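Side-chain contacts in Old Yellow Enzyme (Pichia, PDB 6AGZ), which probably catalyses the asymmetric reduction of enone compounds with a bound flavin mononucleotide, on a TIM-barrel fold: residues Asp47-Leu50 with Ser51-Gln55; Leu193-Gln196 with Phe197-Thr200; Ala260-Gly263 with Tyr264-Ser267; Phe374-Asp377 with Gly378-Trp382. All coordinates share one frame; numbering follows the deposited sequence.

Contacts 1 and 4 hold one corner of the molecule, with centres about 11 Å apart; contacts 2 and 3 hold another on the opposite side of the chain's centre, their centres about 13 Å apart. In the first pair, helix 47-57 meets the loop 374-382 through the Ser-48 to Asn-376 hydrogen bond and the stacked rings of Tyr-52 and Tyr-379. In the second, Ile-198 of helix 193-198 packs on Gln-261, Phe-262 and Ile-265 of helix 258-274. Contacts 2 and 3 are buried throughout, but contact 2 adds a carboxylate-amide bond to its packing, whereas contact 3 is largely apolar between side chains. Contact 1 is partly buried, and contact 4, mostly buried, is a turn built on polar bonds.

Contact 1: Asp47-Leu50 with Ser51-Gln55; sequences DSML and SYYSQ
Tyr-53 leans its ring edge back on the preceding turn of the helix, its CD2 3.1 Å from Met-49 O. With CG beside its own backbone N (chi1 -71°), the ring lies close to Met-49 O, which also accepts Tyr-53 N at 2.9 Å. Farther out, the methyl CE of Met-49 only brushes CE2 of Tyr-53, at 4.4 Å. The same side also holds an aromatic pair: an edge of Tyr-52 stands over the face of Tyr-53, with Tyr-52 CD2 3.8 Å above the plane and over the ring's centre. This side is buried, and the Tyr-53 hydroxyl is tied to Glu-67.

The opposite character belongs to Ser-51 and Gln-55, both partly exposed. Here the grip is polar: Gln-55 NE2 reaches back to Ser-51 OG at 3.0 Å, the hydroxyl lying nearly in the amide plane.

The helix links strands 29-31 and 63-70 in a beta-alpha-beta unit of the barrel. Ser-54, its hydroxyl bonded to Glu-99, and Leu-50 face helix 87-102; Met-49 and Tyr-53 rest on that helix too and also reach strand 63-70.

Contact 2: Leu193-Gln196 with Phe197-Thr200; sequences LLDQ and FIQT
Leu-193 runs alongside Phe-197, its CD1 4.0 Å from the ring atom CE1, the two side chains pointing the same way. The near edge of that ring also lies against the backbone, CD1 of Phe-197 sitting 3.4 Å from Leu-193 O, the carbonyl that accepts Phe-197 N.

On another side of the helix, Asp-195 and Gln-199, four residues apart, are joined by a hydrogen bond. NE2 of Gln-199 meets OD1 of Asp-195 at 3.1 Å on the syn side, in a nearly straight bond (168°) that rises 31° from the carboxylate plane, and the carboxylate and amide stand almost at right angles. CG of Gln-199 lies 3.1 Å from Asp-195 O, and the bend at chi2 (-70°) then brings the amide back to the carboxylate. The other oxygen, OD2, takes Gly-191 N and Ser-249 OG, so several donors hold the buried carboxylate. Losing the Asp-195 carboxylate, as with an alanine here, is likely to leave the Gln-199 amide without its acid partner and Gly-191 N and Ser-249 OG without their shared acceptor.

Gln-199 is where the chain leaves helical geometry, its N bonded to Asp-195 O at 2.8 Å. This short helix follows strand 183-187, an added element between barrel strand and barrel helix in the TIM-barrel fold.

Contact 3: Ala260-Gly263 with Tyr264-Ser267; sequences AQFG and YILS
Ile-265 touches the previous turn of the helix with CB and with its CG1-CD1 branch. Its CB lies 3.6 Å from Phe-262 O. The next atom, CG1, swings in beside the backbone N (chi1 -66°) and comes within 3.5 Å of Gln-261 O, the carbonyl that Ile-265 N already binds at 3.0 Å. At the tip, CD1 meets the ring of Phe-262, 4.1 Å from its CD1; the isoleucine and the phenylalanine run side by side and point the same way.

All this belongs to helix 258-274, one of the helices packed outside the eight-stranded TIM barrel, between strands 236-240 and 281-285 in the chain. Phe-262 and Ile-265 face helix 193-198, where Ile-198 lies against both.

Leu-266, on the next position, folds its CG 3.4 Å from Phe-262 O and packs on Trp-304, while Gln-261 is buried with both amide ends satisfied: OE1 accepts from Arg-216 NE and NE2 donates to Ile-213 O. Tyr-264 packs on Ile-213 and Glu-214 of its own chain and on Ile-213 of the second subunit, while the Ser-267 hydroxyl is bonded to His-257 N of that subunit.

Contact 4: Phe374-Asp377 with Gly378-Trp382; sequences FSND and GYLTW
Asn-376 O is gripped by two backbone donors, Tyr-379 N and Leu-380 N, each at 2.9 Å. They come from different directions: Leu-380 N lies in the carbonyl plane on a lone pair, whereas Tyr-379 N stands 55° above that plane.

One residue earlier, Ser-375 OG accepts Asp-377 N at 3.1 Å, forming an ST turn. Within 378-382, Thr-381 OG1 takes Gly-378 N at 2.9 Å, with the hydroxyl turned between the backbone N and the carbonyl carbon (chi1 44°) to face back into the turn. A valine in place of Thr-381 would probably leave Gly-378 N without this acceptor and let the turn lose one of its ties.

Leu-380 lays its methyl CD1 across the side-chain amide of Asn-376, 3.8 Å from OD1 and 3.9 Å from CG. That amide is held at both ends, OD1 by Ser-48 and ND2 by Ile-396 O. Asp-377 OD1 forms a salt bridge with Arg-369, and OD2 a hydrogen bond with Ser-392 OG.

Residues 376-379 thus make a type II beta turn, with Gly-378 at the third position in a positive-phi conformation that favours glycine; the turn fastens the loop before helix 395-398 against helix 47-57.

Contact 1: Asp47-Leu50 with Ser51-Gln55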
loop_
_atom_site.group_PDB
_atom_site.type_symbol
_atom_site.label_atom_id
_atom_site.label_comp_id
_atom_site.label_asym_id
_atom_site.label_seq_id
_atom_site.Cartn_x
_atom_site.Cartn_y
_atom_site.Cartn_z
ATOM N N ASP A 47 25.425 -32.421 -15.118
ATOM C CA ASP A 47 26.724 -31.799 -15.357
ATOM C C ASP A 47 26.580 -30.523 -16.176
ATOM O O ASP A 47 27.331 -29.557 -15.979
ATOM C CB ASP A 47 27.649 -32.793 -16.062
ATOM C CG ASP A 47 27.012 -33.406 -17.300
ATOM O OD1 ASP A 47 25.794 -33.216 -17.503
ATOM O OD2 ASP A 47 27.727 -34.086 -18.066
ATOM N N SER A 48 25.618 -30.504 -17.102
ATOM C CA SER A 48 25.338 -29.296 -17.870
ATOM C C SER A 48 24.953 -28.144 -16.951
ATOM O O SER A 48 25.416 -27.012 -17.127
ATOM C CB SER A 48 24.228 -29.567 -18.884
ATOM O OG SER A 48 24.581 -30.620 -19.764
ATOM N N MET A 49 24.094 -28.415 -15.965
ATOM C CA MET A 49 23.730 -27.385 -15.000
ATOM C C MET A 49 24.932 -26.962 -14.167
ATOM O O MET A 49 25.070 -25.785 -13.813
ATOM C CB MET A 49 22.604 -27.889 -14.098
ATOM C CG MET A 49 21.295 -28.140 -14.828
ATOM S SD MET A 49 20.091 -29.001 -13.802
ATOM C CE MET A 49 20.029 -27.919 -12.379
ATOM N N LEU A 50 25.818 -27.909 -13.849
ATOM C CA LEU A 50 26.999 -27.584 -13.058
ATOM C C LEU A 50 27.905 -26.609 -13.801
ATOM O O LEU A 50 28.354 -25.607 -13.232
ATOM C CB LEU A 50 27.755 -28.863 -12.694
ATOM C CG LEU A 50 28.962 -28.712 -11.767
ATOM C CD1 LEU A 50 28.716 -27.641 -10.726
ATOM C CD2 LEU A 50 29.289 -30.033 -11.094
ATOM N N SER A 51 28.186 -26.885 -15.077
ATOM C CA SER A 51 28.952 -25.932 -15.874
ATOM C C SER A 51 28.188 -24.624 -16.042
ATOM O O SER A 51 28.783 -23.536 -16.035
ATOM C CB SER A 51 29.287 -26.540 -17.235
ATOM O OG SER A 51 29.896 -25.584 -18.085
ATOM N N TYR A 52 26.864 -24.717 -16.172
ATOM C CA TYR A 52 26.019 -23.546 -16.384
ATOM C C TYR A 52 26.146 -22.554 -15.234
ATOM O O TYR A 52 26.374 -21.358 -15.451
ATOM C CB TYR A 52 24.572 -24.010 -16.565
ATOM C CG TYR A 52 23.516 -22.931 -16.635
ATOM C CD1 TYR A 52 23.246 -22.270 -17.826
ATOM C CD2 TYR A 52 22.753 -22.609 -15.521
ATOM C CE1 TYR A 52 22.264 -21.298 -17.897
ATOM C CE2 TYR A 52 21.770 -21.641 -15.581
ATOM C CZ TYR A 52 21.530 -20.989 -16.772
ATOM O OH TYR A 52 20.551 -20.024 -16.837
ATOM N N TYR A 53 26.010 -23.034 -13.996
ATOM C CA TYR A 53 26.181 -22.156 -12.845
ATOM C C TYR A 53 27.648 -21.838 -12.579
ATOM O O TYR A 53 27.955 -20.782 -12.015
ATOM C CB TYR A 53 25.547 -22.782 -11.603
ATOM C CG TYR A 53 24.036 -22.811 -11.637
ATOM C CD1 TYR A 53 23.295 -21.675 -11.342
ATOM C CD2 TYR A 53 23.350 -23.974 -11.963
ATOM C CE1 TYR A 53 21.912 -21.695 -11.373
ATOM C CE2 TYR A 53 21.969 -24.004 -11.996
ATOM C CZ TYR A 53 21.255 -22.862 -11.699
ATOM O OH TYR A 53 19.879 -22.889 -11.731
ATOM N N SER A 54 28.557 -22.733 -12.974
ATOM C CA SER A 54 29.981 -22.500 -12.752
ATOM C C SER A 54 30.471 -21.296 -13.545
ATOM O O SER A 54 31.195 -20.444 -13.016
ATOM C CB SER A 54 30.779 -23.750 -13.122
ATOM O OG SER A 54 32.173 -23.514 -13.024
ATOM N N GLN A 55 30.089 -21.211 -14.823
ATOM C CA GLN A 55 30.518 -20.084 -15.646
ATOM C C GLN A 55 29.982 -18.762 -15.113
ATOM O O GLN A 55 30.643 -17.726 -15.246
ATOM C CB GLN A 55 30.071 -20.289 -17.092
ATOM C CG GLN A 55 30.650 -21.527 -17.754
ATOM C CD GLN A 55 30.135 -21.722 -19.164
ATOM O OE1 GLN A 55 29.954 -20.758 -19.908
ATOM N NE2 GLN A 55 29.887 -22.972 -19.538
#

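Contact 2: Leu193-Gln196 with Phe197-Thr200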
loop_
_atom_site.group_PDB
_atom_site.type_symbol
_atom_site.label_atom_id
_atom_site.label_comp_id
_atom_site.label_asym_id
_atom_site.label_seq_id
_atom_site.Cartn_x
_atom_site.Cartn_y
_atom_site.Cartn_z
ATOM N N LEU A 193 1.498 -21.904 -6.031
ATOM C CA LEU A 193 0.629 -22.296 -4.919
ATOM C C LEU A 193 0.450 -21.182 -3.891
ATOM O O LEU A 193 -0.680 -20.807 -3.553
ATOM C CB LEU A 193 1.175 -23.551 -4.236
ATOM C CG LEU A 193 0.244 -24.048 -3.123
ATOM C CD1 LEU A 193 -0.980 -24.743 -3.707
ATOM C CD2 LEU A 193 0.962 -24.952 -2.135
ATOM N N LEU A 194 1.557 -20.651 -3.370
ATOM C CA LEU A 194 1.454 -19.646 -2.315
ATOM C C LEU A 194 0.754 -18.391 -2.819
ATOM O O LEU A 194 -0.095 -17.819 -2.121
ATOM C CB LEU A 194 2.840 -19.313 -1.771
ATOM C CG LEU A 194 3.711 -20.513 -1.401
ATOM C CD1 LEU A 194 4.869 -20.043 -0.570
ATOM C CD2 LEU A 194 2.928 -21.578 -0.655
ATOM N N ASP A 195 1.092 -17.953 -4.034
ATOM C CA ASP A 195 0.370 -16.842 -4.641
ATOM C C ASP A 195 -1.112 -17.170 -4.773
ATOM O O ASP A 195 -1.969 -16.320 -4.508
ATOM C CB ASP A 195 0.977 -16.503 -6.003
ATOM C CG ASP A 195 0.589 -15.120 -6.485
ATOM O OD1 ASP A 195 0.449 -14.214 -5.637
ATOM O OD2 ASP A 195 0.423 -14.938 -7.710
ATOM N N GLN A 196 -1.431 -18.407 -5.170
ATOM C CA GLN A 196 -2.828 -18.829 -5.244
ATOM C C GLN A 196 -3.529 -18.655 -3.904
ATOM O O GLN A 196 -4.697 -18.250 -3.853
ATOM C CB GLN A 196 -2.921 -20.282 -5.708
ATOM C CG GLN A 196 -2.372 -20.534 -7.098
ATOM C CD GLN A 196 -2.066 -21.997 -7.344
ATOM O OE1 GLN A 196 -2.677 -22.881 -6.743
ATOM N NE2 GLN A 196 -1.109 -22.261 -8.226
ATOM N N PHE A 197 -2.837 -18.960 -2.803
ATOM C CA PHE A 197 -3.421 -18.696 -1.492
ATOM C C PHE A 197 -3.554 -17.203 -1.229
ATOM O O PHE A 197 -4.482 -16.778 -0.531
ATOM C CB PHE A 197 -2.592 -19.362 -0.394
ATOM C CG PHE A 197 -3.005 -20.775 -0.101
ATOM C CD1 PHE A 197 -2.519 -21.825 -0.863
ATOM C CD2 PHE A 197 -3.891 -21.053 0.927
ATOM C CE1 PHE A 197 -2.904 -23.127 -0.599
ATOM C CE2 PHE A 197 -4.281 -22.351 1.195
ATOM C CZ PHE A 197 -3.787 -23.390 0.429
ATOM N N ILE A 198 -2.650 -16.392 -1.785
ATOM C CA ILE A 198 -2.721 -14.950 -1.564
ATOM C C ILE A 198 -3.840 -14.315 -2.387
ATOM O O ILE A 198 -4.492 -13.367 -1.931
ATOM C CB ILE A 198 -1.357 -14.307 -1.874
ATOM C CG1 ILE A 198 -0.280 -14.852 -0.935
ATOM C CG2 ILE A 198 -1.429 -12.794 -1.763
ATOM C CD1 ILE A 198 1.118 -14.394 -1.287
ATOM N N GLN A 199 -4.096 -14.825 -3.590
ATOM C CA GLN A 199 -4.964 -14.144 -4.545
ATOM C C GLN A 199 -6.437 -14.419 -4.262
ATOM O O GLN A 199 -6.832 -15.565 -4.027
ATOM C CB GLN A 199 -4.621 -14.576 -5.971
ATOM C CG GLN A 199 -3.210 -14.222 -6.411
ATOM C CD GLN A 199 -3.009 -12.734 -6.611
ATOM O OE1 GLN A 199 -3.968 -11.986 -6.810
ATOM N NE2 GLN A 199 -1.758 -12.294 -6.559
ATOM N N THR A 200 -7.251 -13.358 -4.298
ATOM C CA THR A 200 -8.697 -13.523 -4.177
ATOM C C THR A 200 -9.271 -14.305 -5.350
ATOM O O THR A 200 -10.270 -15.018 -5.192
ATOM C CB THR A 200 -9.383 -12.160 -4.077
ATOM O OG1 THR A 200 -9.004 -11.347 -5.195
ATOM C CG2 THR A 200 -8.995 -11.453 -2.786
#

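Contact 3: Ala260-Gly263 with Tyr264-Ser267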
loop_
_atom_site.group_PDB
_atom_site.type_symbol
_atom_site.label_atom_id
_atom_site.label_comp_id
_atom_site.label_asym_id
_atom_site.label_seq_id
_atom_site.Cartn_x
_atom_site.Cartn_y
_atom_site.Cartn_z
ATOM N N ALA A 260 -2.919 -3.486 -0.607
ATOM C CA ALA A 260 -3.383 -3.828 0.734
ATOM C C ALA A 260 -2.934 -5.225 1.146
ATOM O O ALA A 260 -2.391 -5.415 2.238
ATOM C CB ALA A 260 -4.907 -3.719 0.805
ATOM N N GLN A 261 -3.174 -6.214 0.286
ATOM C CA GLN A 261 -2.817 -7.597 0.592
ATOM C C GLN A 261 -1.308 -7.750 0.766
ATOM O O GLN A 261 -0.815 -8.113 1.845
ATOM C CB GLN A 261 -3.336 -8.500 -0.530
ATOM C CG GLN A 261 -3.071 -9.978 -0.359
ATOM C CD GLN A 261 -3.909 -10.608 0.733
ATOM O OE1 GLN A 261 -5.131 -10.712 0.613
ATOM N NE2 GLN A 261 -3.254 -11.050 1.797
ATOM N N PHE A 262 -0.557 -7.454 -0.294
ATOM C CA PHE A 262 0.895 -7.561 -0.230
ATOM C C PHE A 262 1.499 -6.485 0.662
ATOM O O PHE A 262 2.591 -6.678 1.205
ATOM C CB PHE A 262 1.483 -7.493 -1.637
ATOM C CG PHE A 262 1.052 -8.628 -2.521
ATOM C CD1 PHE A 262 1.835 -9.762 -2.639
ATOM C CD2 PHE A 262 -0.144 -8.567 -3.219
ATOM C CE1 PHE A 262 1.440 -10.813 -3.446
ATOM C CE2 PHE A 262 -0.544 -9.614 -4.027
ATOM C CZ PHE A 262 0.248 -10.738 -4.141
ATOM N N GLY A 263 0.815 -5.351 0.818
ATOM C CA GLY A 263 1.231 -4.390 1.826
ATOM C C GLY A 263 1.207 -4.987 3.220
ATOM O O GLY A 263 2.117 -4.760 4.023
ATOM N N TYR A 264 0.169 -5.772 3.521
ATOM C CA TYR A 264 0.115 -6.470 4.801
ATOM C C TYR A 264 1.208 -7.525 4.900
ATOM O O TYR A 264 1.826 -7.682 5.960
ATOM C CB TYR A 264 -1.260 -7.104 5.004
ATOM C CG TYR A 264 -1.300 -8.130 6.119
ATOM C CD1 TYR A 264 -1.445 -7.742 7.445
ATOM C CD2 TYR A 264 -1.192 -9.489 5.844
ATOM C CE1 TYR A 264 -1.480 -8.677 8.465
ATOM C CE2 TYR A 264 -1.223 -10.428 6.855
ATOM C CZ TYR A 264 -1.368 -10.019 8.163
ATOM O OH TYR A 264 -1.400 -10.956 9.169
ATOM N N ILE A 265 1.453 -8.268 3.817
ATOM C CA ILE A 265 2.521 -9.268 3.847
ATOM C C ILE A 265 3.859 -8.610 4.175
ATOM O O ILE A 265 4.588 -9.049 5.077
ATOM C CB ILE A 265 2.580 -10.036 2.514
ATOM C CG1 ILE A 265 1.311 -10.871 2.334
ATOM C CG2 ILE A 265 3.817 -10.921 2.463
ATOM C CD1 ILE A 265 1.230 -11.583 1.004
ATOM N N LEU A 266 4.195 -7.538 3.451
ATOM C CA LEU A 266 5.442 -6.824 3.705
ATOM C C LEU A 266 5.487 -6.273 5.123
ATOM O O LEU A 266 6.539 -6.302 5.774
ATOM C CB LEU A 266 5.614 -5.693 2.693
ATOM C CG LEU A 266 5.915 -6.093 1.251
ATOM C CD1 LEU A 266 5.910 -4.863 0.373
ATOM C CD2 LEU A 266 7.254 -6.807 1.165
ATOM N N SER A 267 4.358 -5.756 5.614
ATOM C CA SER A 267 4.309 -5.256 6.984
ATOM C C SER A 267 4.625 -6.360 7.985
ATOM O O SER A 267 5.308 -6.122 8.988
ATOM C CB SER A 267 2.938 -4.645 7.272
ATOM O OG SER A 267 2.869 -4.152 8.599
#

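Contact 4: Phe374-Asp377 with Gly378-Trp382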
loop_
_atom_site.group_PDB
_atom_site.type_symbol
_atom_site.label_atom_id
_atom_site.label_comp_id
_atom_site.label_asym_id
_atom_site.label_seq_id
_atom_site.Cartn_x
_atom_site.Cartn_y
_atom_site.Cartn_z
ATOM N N PHE A 374 16.202 -30.610 -21.587
ATOM C CA PHE A 374 17.307 -31.563 -21.474
ATOM C C PHE A 374 18.311 -31.424 -22.616
ATOM O O PHE A 374 18.911 -32.410 -23.050
ATOM C CB PHE A 374 16.778 -32.999 -21.394
ATOM C CG PHE A 374 17.708 -33.957 -20.706
ATOM C CD1 PHE A 374 18.155 -33.706 -19.419
ATOM C CD2 PHE A 374 18.119 -35.119 -21.339
ATOM C CE1 PHE A 374 19.006 -34.589 -18.780
ATOM C CE2 PHE A 374 18.969 -36.006 -20.706
ATOM C CZ PHE A 374 19.413 -35.741 -19.424
ATOM N N SER A 375 18.511 -30.203 -23.106
ATOM C CA SER A 375 19.400 -29.952 -24.231
ATOM C C SER A 375 20.385 -28.846 -23.886
ATOM O O SER A 375 20.012 -27.832 -23.286
ATOM C CB SER A 375 18.607 -29.566 -25.486
ATOM O OG SER A 375 19.475 -29.187 -26.541
ATOM N N ASN A 376 21.648 -29.046 -24.271
ATOM C CA ASN A 376 22.660 -28.008 -24.126
ATOM C C ASN A 376 22.530 -26.909 -25.170
ATOM O O ASN A 376 23.149 -25.851 -25.009
ATOM C CB ASN A 376 24.063 -28.614 -24.208
ATOM C CG ASN A 376 24.383 -29.509 -23.032
ATOM O OD1 ASN A 376 23.751 -29.418 -21.981
ATOM N ND2 ASN A 376 25.374 -30.377 -23.200
ATOM N N ASP A 377 21.759 -27.136 -26.231
ATOM C CA ASP A 377 21.580 -26.125 -27.264
ATOM C C ASP A 377 20.872 -24.904 -26.691
ATOM O O ASP A 377 19.792 -25.014 -26.103
ATOM C CB ASP A 377 20.786 -26.705 -28.434
ATOM C CG ASP A 377 20.698 -25.750 -29.607
ATOM O OD1 ASP A 377 21.564 -24.857 -29.715
ATOM O OD2 ASP A 377 19.764 -25.894 -30.423
ATOM N N GLY A 378 21.487 -23.736 -26.866
ATOM C CA GLY A 378 20.984 -22.530 -26.241
ATOM C C GLY A 378 21.119 -22.499 -24.738
ATOM O O GLY A 378 20.554 -21.609 -24.095
ATOM N N TYR A 379 21.847 -23.451 -24.159
ATOM C CA TYR A 379 22.073 -23.536 -22.723
ATOM C C TYR A 379 23.547 -23.415 -22.370
ATOM O O TYR A 379 23.911 -22.611 -21.503
ATOM C CB TYR A 379 21.499 -24.859 -22.187
ATOM C CG TYR A 379 21.490 -24.980 -20.680
ATOM C CD1 TYR A 379 20.509 -24.355 -19.920
ATOM C CD2 TYR A 379 22.448 -25.736 -20.018
ATOM C CE1 TYR A 379 20.492 -24.468 -18.544
ATOM C CE2 TYR A 379 22.437 -25.856 -18.642
ATOM C CZ TYR A 379 21.458 -25.219 -17.910
ATOM O OH TYR A 379 21.444 -25.334 -16.540
ATOM N N LEU A 380 24.409 -24.196 -23.023
ATOM C CA LEU A 380 25.852 -24.112 -22.838
ATOM C C LEU A 380 26.572 -23.660 -24.101
ATOM O O LEU A 380 27.808 -23.636 -24.122
ATOM C CB LEU A 380 26.413 -25.461 -22.379
ATOM C CG LEU A 380 26.047 -25.930 -20.971
ATOM C CD1 LEU A 380 26.641 -27.302 -20.698
ATOM C CD2 LEU A 380 26.519 -24.923 -19.934
ATOM N N THR A 381 25.835 -23.303 -25.153
ATOM C CA THR A 381 26.440 -22.913 -26.419
ATOM C C THR A 381 26.908 -21.465 -26.439
ATOM O O THR A 381 27.569 -21.060 -27.401
ATOM C CB THR A 381 25.450 -23.135 -27.568
ATOM O OG1 THR A 381 24.154 -22.658 -27.182
ATOM C CG2 THR A 381 25.358 -24.612 -27.915
ATOM N N TRP A 382 26.589 -20.680 -25.413
ATOM C CA TRP A 382 26.961 -19.274 -25.395
ATOM C C TRP A 382 28.442 -19.114 -25.084
ATOM O O TRP A 382 28.978 -19.763 -24.182
ATOM C CB TRP A 382 26.128 -18.514 -24.363
ATOM C CG TRP A 382 24.660 -18.736 -24.514
ATOM C CD1 TRP A 382 23.859 -19.493 -23.710
ATOM C CD2 TRP A 382 23.814 -18.207 -25.542
ATOM N NE1 TRP A 382 22.565 -19.462 -24.169
ATOM C CE2 TRP A 382 22.510 -18.681 -25.293
ATOM C CE3 TRP A 382 24.031 -17.377 -26.646
ATOM C CZ2 TRP A 382 21.429 -18.352 -26.107
ATOM C CZ3 TRP A 382 22.955 -17.052 -27.453
ATOM C CH2 TRP A 382 21.670 -17.538 -27.180
#